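CELL WALL surface anchor family protein (Streptococcus pneumoniae, PDB 2WW8) serves as a pilus adhesin that probably mediates recognition of and attachment to host cells. Local coordinates at residues P185-K191 and R711-P716; Y204-V210 and V674-V680; I593-T599 and T698-E704; L623-S629 and G644-A650. All coordinates share one frame. Numbering follows the deposited sequence.

Contact 1: P185-K191 and R711-P716; sequences PEGTLSK and RDFPIP
Two sheets can be joined face to face without sharing a backbone hydrogen bond, as residues 185-191 and 711-716 illustrate. Both chains are extended beyond the turn at Pro185-Glu186, their end-to-end directions roughly parallel (23° apart), with Lys191 and Pro714 closest at 6.0 Å between CA atoms. Electrostatics secure one end. Glu186 (chi1 m) meets Arg711 in a bidentate salt bridge, Arg711 NE to Glu186 OE1 and Arg711 NH2 to Glu186 OE2 both at 2.8 Å, the carboxylate lying near the guanidinium plane. Apolar packing fills the middle. Leu189, with chi1 and chi2 both p, lies over the Phe713 ring: its CD1 is 4.1 Å from the centroid, 27° off the normal, in a CH-pi contact, and also reaches Pro714 CD at 3.9 Å. At the ring edge, Ser190 O approaches Phe713 CE2 to 3.3 Å. Lys191, all-trans, runs along 711-716, its CE 4.0 Å from Pro716 CD and its NZ 4.0 Å from Ile715 CD1, and leads on to a covalent link outside the pair, NZ to CG of Asn695; Thr698 hydrogen-bonds the same nitrogen. Such a Lys-Asn link is the intramolecular isopeptide bond that cross-braces Ig-like domains of Gram-positive pilins.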
loop_
_atom_site.group_PDB
_atom_site.type_symbol
_atom_site.label_atom_id
_atom_site.label_comp_id
_atom_site.label_asym_id
_atom_site.label_seq_id
_atom_site.Cartn_x
_atom_site.Cartn_y
_atom_site.Cartn_z
ATOM N N PRO A 185 11.670 1.778 -13.122
ATOM C CA PRO A 185 12.647 0.758 -13.557
ATOM C C PRO A 185 13.505 0.315 -12.375
ATOM O O PRO A 185 13.914 -0.811 -12.348
ATOM C CB PRO A 185 13.514 1.524 -14.578
ATOM C CG PRO A 185 12.551 2.468 -15.218
ATOM C CD PRO A 185 11.737 2.986 -13.969
ATOM N N GLU A 186 13.743 1.180 -11.387
ATOM C CA GLU A 186 14.585 0.853 -10.244
ATOM C C GLU A 186 13.854 0.143 -9.098
ATOM O O GLU A 186 14.472 -0.245 -8.091
ATOM C CB GLU A 186 15.275 2.121 -9.744
ATOM C CG GLU A 186 16.237 2.703 -10.711
ATOM C CD GLU A 186 15.557 3.585 -11.786
ATOM O OE1 GLU A 186 14.375 3.943 -11.653
ATOM O OE2 GLU A 186 16.246 3.925 -12.767
ATOM N N GLY A 187 12.535 -0.024 -9.213
ATOM C CA GLY A 187 11.773 -0.675 -8.127
ATOM C C GLY A 187 10.415 -0.049 -7.999
ATOM O O GLY A 187 9.648 -0.079 -8.947
ATOM N N THR A 188 10.092 0.505 -6.839
ATOM C CA THR A 188 8.819 1.208 -6.708
ATOM C C THR A 188 9.041 2.436 -5.800
ATOM O O THR A 188 10.020 2.498 -5.047
ATOM C CB THR A 188 7.778 0.303 -6.019
ATOM O OG1 THR A 188 8.152 0.189 -4.647
ATOM C CG2 THR A 188 7.692 -1.118 -6.667
ATOM N N LEU A 189 8.153 3.424 -5.881
ATOM C CA LEU A 189 8.183 4.509 -4.940
ATOM C C LEU A 189 6.725 4.826 -4.616
ATOM O O LEU A 189 5.815 4.389 -5.357
ATOM C CB LEU A 189 9.000 5.742 -5.419
ATOM C CG LEU A 189 8.637 6.352 -6.781
ATOM C CD1 LEU A 189 7.307 7.110 -6.639
ATOM C CD2 LEU A 189 9.698 7.324 -7.329
ATOM N N SER A 190 6.516 5.551 -3.507
ATOM C CA SER A 190 5.142 5.848 -3.082
ATOM C C SER A 190 5.102 7.079 -2.223
ATOM O O SER A 190 6.039 7.360 -1.497
ATOM C CB SER A 190 4.460 4.655 -2.389
ATOM O OG SER A 190 4.892 4.521 -1.034
ATOM N N LYS A 191 3.999 7.808 -2.303
ATOM C CA LYS A 191 3.746 8.979 -1.476
ATOM C C LYS A 191 2.256 9.098 -1.220
ATOM O O LYS A 191 1.429 8.977 -2.151
ATOM C CB LYS A 191 4.222 10.240 -2.175
ATOM C CG LYS A 191 4.097 11.448 -1.201
ATOM C CD LYS A 191 4.934 12.628 -1.680
ATOM C CE LYS A 191 4.582 13.805 -0.794
ATOM N NZ LYS A 191 5.105 15.025 -1.444
ATOM N N ARG A 711 13.212 10.325 -10.861
ATOM C CA ARG A 711 11.869 9.764 -10.862
ATOM C C ARG A 711 10.944 10.560 -9.910
ATOM O O ARG A 711 11.296 10.720 -8.753
ATOM C CB ARG A 711 11.905 8.303 -10.370
ATOM C CG ARG A 711 13.038 7.389 -10.945
ATOM C CD ARG A 711 12.901 7.354 -12.437
ATOM N NE ARG A 711 13.757 6.341 -13.049
ATOM C CZ ARG A 711 14.254 6.454 -14.267
ATOM N NH1 ARG A 711 14.021 7.556 -14.976
ATOM N NH2 ARG A 711 15.012 5.489 -14.774
ATOM N N ASP A 712 9.777 10.996 -10.386
ATOM C CA ASP A 712 8.774 11.696 -9.609
ATOM C C ASP A 712 7.933 10.775 -8.717
ATOM O O ASP A 712 7.510 9.711 -9.126
ATOM C CB ASP A 712 7.831 12.505 -10.520
ATOM C CG ASP A 712 8.517 13.733 -11.079
ATOM O OD1 ASP A 712 8.735 14.651 -10.261
ATOM O OD2 ASP A 712 8.932 13.747 -12.277
ATOM N N PHE A 713 7.684 11.236 -7.500
ATOM C CA PHE A 713 6.647 10.692 -6.631
ATOM C C PHE A 713 5.283 11.321 -6.970
ATOM O O PHE A 713 5.201 12.508 -7.342
ATOM C CB PHE A 713 6.958 11.107 -5.167
ATOM C CG PHE A 713 8.064 10.308 -4.534
ATOM C CD1 PHE A 713 9.393 10.662 -4.709
ATOM C CD2 PHE A 713 7.742 9.294 -3.634
ATOM C CE1 PHE A 713 10.404 9.918 -4.067
ATOM C CE2 PHE A 713 8.710 8.555 -2.990
ATOM C CZ PHE A 713 10.047 8.878 -3.203
ATOM N N PRO A 714 4.190 10.582 -6.742
ATOM C CA PRO A 714 2.884 11.228 -6.947
ATOM C C PRO A 714 2.524 12.151 -5.754
ATOM O O PRO A 714 3.165 12.005 -4.716
ATOM C CB PRO A 714 1.935 10.033 -7.019
ATOM C CG PRO A 714 2.580 8.996 -6.142
ATOM C CD PRO A 714 4.071 9.175 -6.307
ATOM N N ILE A 715 1.583 13.102 -5.877
ATOM C CA ILE A 715 1.412 14.177 -4.872
ATOM C C ILE A 715 -0.040 14.343 -4.321
ATOM O O ILE A 715 -0.948 14.628 -5.097
ATOM C CB ILE A 715 1.816 15.573 -5.457
ATOM C CG1 ILE A 715 3.121 15.513 -6.252
ATOM C CG2 ILE A 715 1.992 16.576 -4.337
ATOM C CD1 ILE A 715 4.270 15.370 -5.322
ATOM N N PRO A 716 -0.252 14.217 -2.994
ATOM C CA PRO A 716 -1.531 14.459 -2.330
ATOM C C PRO A 716 -1.869 15.950 -2.249
ATOM O O PRO A 716 -0.998 16.808 -2.461
ATOM C CB PRO A 716 -1.269 13.980 -0.894
ATOM C CG PRO A 716 -0.108 12.972 -1.045
ATOM C CD PRO A 716 0.762 13.732 -2.019
#

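Contact 2: Y204-V210 and V674-V680; sequences YGIELTV and VTLTYNV
An antiparallel beta ladder within the Ig-like fold pairs residues 204-210 with 674-680, strands 4.6 Å apart whose directions differ by 151°. Tyr204 lies opposite Val680, and Val210 opposite Val674. Four hydrogen-bonded pairs each satisfy both backbone groups of both partners: Tyr204 N to Val680 O 2.9 Å and Val680 N to Tyr204 O 2.8 Å; Ile206 N to Tyr678 O 2.8 Å and Tyr678 N to Ile206 O 3.0 Å; Leu208 N to Leu676 O 3.0 Å and Leu676 N to Leu208 O 2.8 Å; Val210 N to Val674 O 3.0 Å and Val674 N to Val210 O 2.9 Å. Gly205, Glu207 and Thr209 instead bond through their backbones to strand 187-196, and Thr675 to Thr624, so the ladder lies inside a wider sheet. On the face of Glu207, Thr209 and Thr677, polar ends find outside partners: Arg192 (a salt bridge), Ser190 and Thr622 respectively. The other face is mostly apolar, with Ile206 CG1 4.0 Å from Val680 CG1 and Leu208 CD1 3.9 Å from Tyr678 CE1. Tyr678 (chi1 p) hydrogen-bonds Asp600 through its hydroxyl, while Ile206 CB sits over its ring, 3.9 Å from the centroid and 20° off the normal.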
loop_
_atom_site.group_PDB
_atom_site.type_symbol
_atom_site.label_atom_id
_atom_site.label_comp_id
_atom_site.label_asym_id
_atom_site.label_seq_id
_atom_site.Cartn_x
_atom_site.Cartn_y
_atom_site.Cartn_z
ATOM N N TYR A 204 -2.017 16.416 8.996
ATOM C CA TYR A 204 -1.967 15.091 8.359
ATOM C C TYR A 204 -0.596 14.483 8.485
ATOM O O TYR A 204 0.443 15.187 8.522
ATOM C CB TYR A 204 -2.245 15.252 6.859
ATOM C CG TYR A 204 -3.598 15.891 6.550
ATOM C CD1 TYR A 204 -3.766 17.272 6.571
ATOM C CD2 TYR A 204 -4.704 15.097 6.292
ATOM C CE1 TYR A 204 -5.018 17.852 6.287
ATOM C CE2 TYR A 204 -5.933 15.652 5.995
ATOM C CZ TYR A 204 -6.095 17.020 6.005
ATOM O OH TYR A 204 -7.365 17.535 5.714
ATOM N N GLY A 205 -0.605 13.151 8.494
ATOM C CA GLY A 205 0.644 12.415 8.353
ATOM C C GLY A 205 0.938 12.016 6.908
ATOM O O GLY A 205 0.020 11.551 6.214
ATOM N N ILE A 206 2.200 12.162 6.495
ATOM C CA ILE A 206 2.633 11.889 5.146
ATOM C C ILE A 206 3.611 10.712 5.217
ATOM O O ILE A 206 4.453 10.658 6.108
ATOM C CB ILE A 206 3.392 13.095 4.527
ATOM C CG1 ILE A 206 2.544 14.371 4.603
ATOM C CG2 ILE A 206 3.622 12.818 3.059
ATOM C CD1 ILE A 206 1.263 14.270 3.836
ATOM N N GLU A 207 3.497 9.804 4.253
ATOM C CA GLU A 207 4.378 8.640 4.126
ATOM C C GLU A 207 4.942 8.556 2.709
ATOM O O GLU A 207 4.160 8.617 1.751
ATOM C CB GLU A 207 3.551 7.370 4.416
ATOM C CG GLU A 207 4.297 6.039 4.170
ATOM C CD GLU A 207 3.284 4.927 3.933
ATOM O OE1 GLU A 207 2.821 4.708 2.762
ATOM O OE2 GLU A 207 2.963 4.309 4.974
ATOM N N LEU A 208 6.254 8.321 2.590
ATOM C CA LEU A 208 7.011 8.074 1.346
ATOM C C LEU A 208 7.688 6.731 1.549
ATOM O O LEU A 208 8.167 6.463 2.647
ATOM C CB LEU A 208 8.091 9.141 1.106
ATOM C CG LEU A 208 7.642 10.481 0.516
ATOM C CD1 LEU A 208 6.826 11.300 1.516
ATOM C CD2 LEU A 208 8.875 11.247 -0.009
ATOM N N THR A 209 7.675 5.901 0.502
ATOM C CA THR A 209 8.432 4.669 0.526
ATOM C C THR A 209 9.226 4.545 -0.783
ATOM O O THR A 209 8.855 5.165 -1.786
ATOM C CB THR A 209 7.572 3.412 0.722
ATOM O OG1 THR A 209 6.879 3.068 -0.488
ATOM C CG2 THR A 209 6.586 3.524 1.884
ATOM N N VAL A 210 10.307 3.752 -0.735
ATOM C CA VAL A 210 11.140 3.480 -1.890
ATOM C C VAL A 210 11.587 2.028 -1.713
ATOM O O VAL A 210 11.976 1.627 -0.626
ATOM C CB VAL A 210 12.378 4.400 -1.954
ATOM C CG1 VAL A 210 13.238 3.975 -3.143
ATOM C CG2 VAL A 210 11.932 5.870 -2.165
ATOM N N VAL A 674 12.424 1.284 2.175
ATOM C CA VAL A 674 12.565 2.279 3.266
ATOM C C VAL A 674 11.273 3.098 3.298
ATOM O O VAL A 674 10.688 3.319 2.217
ATOM C CB VAL A 674 13.714 3.234 2.888
ATOM C CG1 VAL A 674 13.803 4.440 3.814
ATOM C CG2 VAL A 674 15.017 2.420 3.034
ATOM N N THR A 675 10.874 3.527 4.500
ATOM C CA THR A 675 9.669 4.355 4.762
ATOM C C THR A 675 10.013 5.614 5.552
ATOM O O THR A 675 10.703 5.545 6.588
ATOM C CB THR A 675 8.640 3.542 5.573
ATOM O OG1 THR A 675 8.374 2.320 4.874
ATOM C CG2 THR A 675 7.297 4.302 5.814
ATOM N N LEU A 676 9.566 6.763 5.048
ATOM C CA LEU A 676 9.743 8.014 5.750
ATOM C C LEU A 676 8.341 8.504 6.154
ATOM O O LEU A 676 7.419 8.481 5.340
ATOM C CB LEU A 676 10.369 9.059 4.835
ATOM C CG LEU A 676 10.326 10.515 5.324
ATOM C CD1 LEU A 676 11.283 10.779 6.471
ATOM C CD2 LEU A 676 10.666 11.511 4.201
ATOM N N THR A 677 8.144 8.918 7.406
ATOM C CA THR A 677 6.865 9.581 7.730
ATOM C C THR A 677 7.133 10.938 8.379
ATOM O O THR A 677 8.220 11.117 8.945
ATOM C CB THR A 677 5.941 8.780 8.659
ATOM O OG1 THR A 677 6.558 8.687 9.941
ATOM C CG2 THR A 677 5.568 7.385 8.146
ATOM N N TYR A 678 6.191 11.891 8.269
ATOM C CA TYR A 678 6.319 13.162 8.933
ATOM C C TYR A 678 4.909 13.778 8.904
ATOM O O TYR A 678 4.003 13.276 8.258
ATOM C CB TYR A 678 7.395 14.089 8.302
ATOM C CG TYR A 678 7.160 14.369 6.824
ATOM C CD1 TYR A 678 7.685 13.518 5.820
ATOM C CD2 TYR A 678 6.352 15.435 6.422
ATOM C CE1 TYR A 678 7.439 13.767 4.459
ATOM C CE2 TYR A 678 6.120 15.711 5.059
ATOM C CZ TYR A 678 6.650 14.874 4.090
ATOM O OH TYR A 678 6.406 15.167 2.753
ATOM N N ASN A 679 4.731 14.893 9.597
ATOM C CA ASN A 679 3.424 15.500 9.729
ATOM C C ASN A 679 3.468 16.871 9.105
ATOM O O ASN A 679 4.521 17.514 9.159
ATOM C CB ASN A 679 3.036 15.582 11.211
ATOM C CG ASN A 679 2.827 14.197 11.817
ATOM O OD1 ASN A 679 2.159 13.320 11.236
ATOM N ND2 ASN A 679 3.389 13.988 12.998
ATOM N N VAL A 680 2.341 17.261 8.493
ATOM C CA VAL A 680 2.169 18.610 7.939
ATOM C C VAL A 680 0.842 19.198 8.381
ATOM O O VAL A 680 -0.067 18.498 8.828
ATOM C CB VAL A 680 2.233 18.684 6.398
ATOM C CG1 VAL A 680 3.548 18.025 5.863
ATOM C CG2 VAL A 680 0.973 17.995 5.813
#

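Contact 3: I593-T599 and T698-E704; sequences IENGTIT and TTLHPKE
Strands 596-599 and 699-701 lie antiparallel, 4.7 Å apart at 164°. Thr597-His701 and Thr599-Thr699 are hydrogen-bonded pairs: Thr597 N to His701 O 3.0 Å; His701 N to Thr597 O, Thr599 N to Thr699 O and Thr699 N to Thr599 O all 2.9 Å. Ile598 and Leu700 form the non-hydrogen-bonded pair between. Just before strand 596-599 the chain turns a corner at Glu594-Asn595, Asn595 (phi/psi 53/50) forming with Gly596 a G1 beta bulge opposite Leu666; a CB on Gly596 would clash with Ile593 CG2. At the corner, Glu594 N donates to Pro702 O at 2.8 Å and Glu704 N to Asn595 O at 3.2 Å. The face of Ile598 and Leu700 (chi1 t) is apolar, Leu700 CD2 4.4 Å from Ile593 CD1. On the other, a water is bound to Thr597 O and Thr599 OG1 (both 2.8 Å; Thr599 chi1 m), Thr699 OG1 (2.9 Å; chi1 p) and His701 ND1 (2.6 Å). One face thus packs toward Leu208 and Val210; the other is polar, one water linking side chains of both strands.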
loop_
_atom_site.group_PDB
_atom_site.type_symbol
_atom_site.label_atom_id
_atom_site.label_comp_id
_atom_site.label_asym_id
_atom_site.label_seq_id
_atom_site.Cartn_x
_atom_site.Cartn_y
_atom_site.Cartn_z
ATOM N N ILE A 593 19.253 1.123 -6.578
ATOM C CA ILE A 593 19.307 2.345 -5.759
ATOM C C ILE A 593 20.638 2.335 -5.029
ATOM O O ILE A 593 20.919 1.468 -4.203
ATOM C CB ILE A 593 18.089 2.512 -4.875
ATOM C CG1 ILE A 593 16.868 2.633 -5.796
ATOM C CG2 ILE A 593 18.238 3.766 -3.901
ATOM C CD1 ILE A 593 15.602 2.369 -5.033
ATOM N N GLU A 594 21.503 3.249 -5.435
ATOM C CA GLU A 594 22.831 3.236 -4.882
ATOM C C GLU A 594 23.285 4.665 -4.493
ATOM O O GLU A 594 23.597 5.447 -5.371
ATOM C CB GLU A 594 23.752 2.587 -5.913
ATOM C CG GLU A 594 25.143 2.882 -5.452
ATOM C CD GLU A 594 26.106 1.784 -5.669
ATOM O OE1 GLU A 594 26.290 1.356 -6.850
ATOM O OE2 GLU A 594 26.700 1.427 -4.620
ATOM N N ASN A 595 23.278 4.979 -3.194
ATOM C CA ASN A 595 23.425 6.315 -2.592
ATOM C C ASN A 595 22.366 7.171 -3.289
ATOM O O ASN A 595 22.689 8.219 -3.859
ATOM C CB ASN A 595 24.828 6.890 -2.876
ATOM C CG ASN A 595 25.111 8.121 -2.049
ATOM O OD1 ASN A 595 24.479 8.358 -1.034
ATOM N ND2 ASN A 595 26.046 8.942 -2.504
ATOM N N GLY A 596 21.137 6.652 -3.311
ATOM C CA GLY A 596 19.979 7.410 -3.763
ATOM C C GLY A 596 19.535 8.496 -2.793
ATOM O O GLY A 596 19.821 8.403 -1.579
ATOM N N THR A 597 18.834 9.486 -3.333
ATOM C CA THR A 597 18.327 10.642 -2.589
ATOM C C THR A 597 16.838 10.906 -2.834
ATOM O O THR A 597 16.358 10.987 -3.970
ATOM C CB THR A 597 19.159 11.881 -3.047
ATOM O OG1 THR A 597 20.531 11.611 -2.711
ATOM C CG2 THR A 597 18.737 13.191 -2.361
ATOM N N ILE A 598 16.081 11.109 -1.778
ATOM C CA ILE A 598 14.738 11.646 -1.982
ATOM C C ILE A 598 14.773 13.143 -1.728
ATOM O O ILE A 598 15.312 13.554 -0.697
ATOM C CB ILE A 598 13.723 11.034 -1.039
ATOM C CG1 ILE A 598 13.622 9.532 -1.258
ATOM C CG2 ILE A 598 12.337 11.751 -1.208
ATOM C CD1 ILE A 598 12.868 8.798 -0.171
ATOM N N THR A 599 14.193 13.934 -2.632
ATOM C CA THR A 599 14.087 15.376 -2.444
ATOM C C THR A 599 12.607 15.712 -2.374
ATOM O O THR A 599 11.804 15.424 -3.303
ATOM C CB THR A 599 14.734 16.159 -3.595
ATOM O OG1 THR A 599 16.108 15.730 -3.723
ATOM C CG2 THR A 599 14.699 17.698 -3.335
ATOM N N THR A 698 8.484 16.270 -5.941
ATOM C CA THR A 698 9.087 15.229 -5.121
ATOM C C THR A 698 9.805 14.149 -5.921
ATOM O O THR A 698 9.190 13.552 -6.776
ATOM C CB THR A 698 8.025 14.611 -4.176
ATOM O OG1 THR A 698 7.364 15.671 -3.481
ATOM C CG2 THR A 698 8.707 13.777 -3.073
ATOM N N THR A 699 11.085 13.894 -5.674
ATOM C CA THR A 699 11.900 13.115 -6.627
ATOM C C THR A 699 12.738 12.091 -5.891
ATOM O O THR A 699 13.132 12.271 -4.716
ATOM C CB THR A 699 12.815 14.011 -7.536
ATOM O OG1 THR A 699 13.786 14.729 -6.739
ATOM C CG2 THR A 699 11.961 15.074 -8.256
ATOM N N LEU A 700 13.007 11.011 -6.612
ATOM C CA LEU A 700 14.044 10.071 -6.227
ATOM C C LEU A 700 15.144 10.153 -7.281
ATOM O O LEU A 700 14.857 10.034 -8.503
ATOM C CB LEU A 700 13.445 8.654 -6.233
ATOM C CG LEU A 700 14.492 7.520 -6.138
ATOM C CD1 LEU A 700 15.222 7.570 -4.800
ATOM C CD2 LEU A 700 13.810 6.147 -6.366
ATOM N N HIS A 701 16.386 10.383 -6.853
ATOM C CA HIS A 701 17.528 10.157 -7.756
ATOM C C HIS A 701 18.006 8.772 -7.305
ATOM O O HIS A 701 18.567 8.678 -6.224
ATOM C CB HIS A 701 18.680 11.157 -7.558
ATOM C CG HIS A 701 18.384 12.521 -8.104
ATOM N ND1 HIS A 701 17.533 13.405 -7.476
ATOM C CD2 HIS A 701 18.831 13.157 -9.215
ATOM C CE1 HIS A 701 17.452 14.523 -8.180
ATOM N NE2 HIS A 701 18.251 14.408 -9.229
ATOM N N PRO A 702 17.797 7.710 -8.123
ATOM C CA PRO A 702 18.223 6.389 -7.653
ATOM C C PRO A 702 19.722 6.278 -7.409
ATOM O O PRO A 702 20.119 5.430 -6.622
ATOM C CB PRO A 702 17.851 5.437 -8.839
ATOM C CG PRO A 702 16.704 6.136 -9.485
ATOM C CD PRO A 702 17.078 7.622 -9.404
ATOM N N LYS A 703 20.551 7.063 -8.080
ATOM C CA LYS A 703 22.023 6.925 -7.965
ATOM C C LYS A 703 22.591 8.339 -7.992
ATOM O O LYS A 703 22.287 9.103 -8.933
ATOM C CB LYS A 703 22.595 6.033 -9.097
ATOM C CG LYS A 703 21.898 4.669 -9.377
ATOM C CD LYS A 703 22.574 3.751 -10.467
ATOM C CE LYS A 703 21.784 2.460 -10.954
ATOM N NZ LYS A 703 20.218 2.245 -11.215
ATOM N N GLU A 704 23.332 8.769 -6.964
ATOM C CA GLU A 704 24.056 10.054 -7.056
ATOM C C GLU A 704 24.993 10.086 -8.249
ATOM O O GLU A 704 25.111 11.121 -8.874
ATOM C CB GLU A 704 24.777 10.476 -5.765
ATOM C CG GLU A 704 23.748 11.166 -4.779
ATOM C CD GLU A 704 23.804 12.697 -4.745
ATOM O OE1 GLU A 704 24.988 13.119 -4.886
ATOM O OE2 GLU A 704 22.746 13.420 -4.575
HETATM O O HOH W 1 16.020 13.432 -5.367
#

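Contact 4: L623-S629 and G644-A650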
loop_
_atom_site.group_PDB
_atom_site.type_symbol
_atom_site.label_atom_id
_atom_site.label_comp_id
_atom_site.label_asym_id
_atom_site.label_seq_id
_atom_site.Cartn_x
_atom_site.Cartn_y
_atom_site.Cartn_z
ATOM N N LEU A 623 12.155 7.239 10.102
ATOM C CA LEU A 623 12.790 6.582 8.962
ATOM C C LEU A 623 13.079 5.137 9.396
ATOM O O LEU A 623 13.844 4.923 10.353
ATOM C CB LEU A 623 14.067 7.324 8.528
ATOM C CG LEU A 623 14.550 6.822 7.152
ATOM C CD1 LEU A 623 13.602 7.269 6.030
ATOM C CD2 LEU A 623 15.997 7.226 6.829
ATOM N N THR A 624 12.399 4.182 8.755
ATOM C CA THR A 624 12.527 2.771 9.100
ATOM C C THR A 624 12.740 1.994 7.797
ATOM O O THR A 624 12.466 2.494 6.704
ATOM C CB THR A 624 11.306 2.223 9.898
ATOM O OG1 THR A 624 10.140 2.432 9.090
ATOM C CG2 THR A 624 11.101 2.979 11.296
ATOM N N ALA A 625 13.200 0.747 7.884
ATOM C CA ALA A 625 13.290 -0.079 6.687
ATOM C C ALA A 625 12.892 -1.496 7.043
ATOM O O ALA A 625 12.889 -1.880 8.230
ATOM C CB ALA A 625 14.734 -0.030 6.171
ATOM N N ASN A 626 12.575 -2.290 6.025
ATOM C CA ASN A 626 11.930 -3.578 6.203
ATOM C C ASN A 626 12.921 -4.662 6.555
ATOM O O ASN A 626 12.525 -5.807 6.653
ATOM C CB ASN A 626 11.076 -3.927 4.975
ATOM C CG ASN A 626 11.934 -4.288 3.753
ATOM O OD1 ASN A 626 13.101 -3.873 3.632
ATOM N ND2 ASN A 626 11.374 -5.105 2.872
ATOM N N ASP A 627 14.197 -4.348 6.783
ATOM C CA ASP A 627 15.091 -5.274 7.487
ATOM C C ASP A 627 15.024 -5.074 9.014
ATOM O O ASP A 627 15.776 -5.735 9.723
ATOM C CB ASP A 627 16.545 -5.051 7.044
ATOM C CG ASP A 627 17.070 -3.682 7.481
ATOM O OD1 ASP A 627 16.305 -2.733 7.839
ATOM O OD2 ASP A 627 18.297 -3.512 7.441
ATOM N N GLY A 628 14.106 -4.222 9.499
ATOM C CA GLY A 628 13.949 -3.891 10.904
ATOM C C GLY A 628 14.908 -2.802 11.375
ATOM O O GLY A 628 14.973 -2.529 12.573
ATOM N N SER A 629 15.672 -2.179 10.483
ATOM C CA SER A 629 16.506 -1.047 10.886
ATOM C C SER A 629 15.684 0.228 11.012
ATOM O O SER A 629 14.536 0.344 10.514
ATOM C CB SER A 629 17.756 -0.860 9.979
ATOM O OG SER A 629 17.373 -0.486 8.669
ATOM N N GLY A 644 22.754 -1.098 11.895
ATOM C CA GLY A 644 21.993 -0.083 11.177
ATOM C C GLY A 644 21.454 -0.548 9.837
ATOM O O GLY A 644 20.696 0.197 9.241
ATOM N N GLY A 645 21.821 -1.741 9.372
ATOM C CA GLY A 645 21.248 -2.353 8.190
ATOM C C GLY A 645 21.122 -1.420 6.994
ATOM O O GLY A 645 22.041 -0.667 6.649
ATOM N N LEU A 646 19.977 -1.469 6.333
ATOM C CA LEU A 646 19.746 -0.628 5.145
ATOM C C LEU A 646 19.913 0.883 5.428
ATOM O O LEU A 646 20.196 1.698 4.544
ATOM C CB LEU A 646 18.332 -0.912 4.627
ATOM C CG LEU A 646 18.134 -2.371 4.116
ATOM C CD1 LEU A 646 16.679 -2.513 3.867
ATOM C CD2 LEU A 646 18.919 -2.657 2.806
ATOM N N LEU A 647 19.773 1.285 6.682
ATOM C CA LEU A 647 19.837 2.731 7.004
ATOM C C LEU A 647 21.209 3.192 7.498
ATOM O O LEU A 647 21.375 4.343 7.913
ATOM C CB LEU A 647 18.712 3.102 8.003
ATOM C CG LEU A 647 17.315 2.800 7.466
ATOM C CD1 LEU A 647 16.280 3.231 8.495
ATOM C CD2 LEU A 647 17.058 3.499 6.070
ATOM N N LYS A 648 22.185 2.290 7.416
ATOM C CA LYS A 648 23.535 2.538 7.959
ATOM C C LYS A 648 24.070 3.917 7.520
ATOM O O LYS A 648 24.728 4.629 8.285
ATOM C CB LYS A 648 24.435 1.401 7.430
ATOM C CG LYS A 648 25.868 1.514 7.796
ATOM C CD LYS A 648 26.608 0.303 7.191
ATOM C CE LYS A 648 26.025 -0.992 7.695
ATOM N NZ LYS A 648 27.080 -2.006 7.663
ATOM N N ASN A 649 23.778 4.326 6.283
ATOM C CA ASN A 649 24.312 5.589 5.774
ATOM C C ASN A 649 23.216 6.592 5.433
ATOM O O ASN A 649 23.494 7.589 4.722
ATOM C CB ASN A 649 25.243 5.308 4.552
ATOM C CG ASN A 649 26.529 4.566 4.943
ATOM O OD1 ASN A 649 26.873 3.480 4.438
ATOM N ND2 ASN A 649 27.237 5.146 5.882
ATOM N N ALA A 650 21.983 6.362 5.896
ATOM C CA ALA A 650 20.859 7.237 5.534
ATOM C C ALA A 650 20.810 8.439 6.471
ATOM O O ALA A 650 21.108 8.285 7.656
ATOM C CB ALA A 650 19.497 6.511 5.586
#
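Leu647 is the plug of this contact, showing how the Ig-like domain seats a loop, 644-650, which leads into strand 651-655, on the end of strand 621-625. Its CD2 meets Leu623 CD2 at 3.9 Å, its CD1 lies 3.5 Å from Leu623 O, and Ala625 CB packs on its CG at 4.0 Å. Ala650 CB lies 3.8 Å from Leu623 CD2, while Leu646 CD1 covers Ala625 CB at 3.9 Å; Val674 of the neighbouring strand also touches Leu623 and Leu647. Outside this cluster 623-629 reverses through a type I turn, Ala625 to Gly628, with a G1 beta bulge at Gly628-Ser629. Asp627 divides its carboxylate. OD1 takes Ser629 N at 2.8 Å, an Asx turn, and Ser629 OG at 2.6 Å; OD2 accepts Leu646 N at 2.9 Å. Gly645 passes so close that a CB there would fall about 2.0 Å from Asp627 OD2. Leu646 N to Asp627 OD2 is the sole hydrogen bond across the pair, so one carboxylate both shapes its own turn and fixes the loop, with packing of Leu623, Leu646 and Leu647 against Ala625 and Ala650 supplying most of the apolar contact.

In the fold
Along the chain the segments run 185-191, 204-210, 593-599, 623-629, 644-650, 674-680, 698-704 and 711-716, so contact 1 encloses the others, contact 4 nests within both contacts 2 and 3, and contacts 2 and 3 cross. Contacts 1 and 3 (centres 11 Å apart) meet where strands 699-701 and 711-712 pair; contacts 1 and 2 (12 Å) lie on strands 187-196 and 203-218, neighbours in one sheet; contact 4 abuts contact 2 through strands 621-625 and 673-682. Val210 packs on Ile593 and Ile598, and Leu208 on Ile598, joining the two sheets of the sandwich. One Ig-like domain is thereby assembled from distant pieces, between which the magnesium-binding domain is inserted.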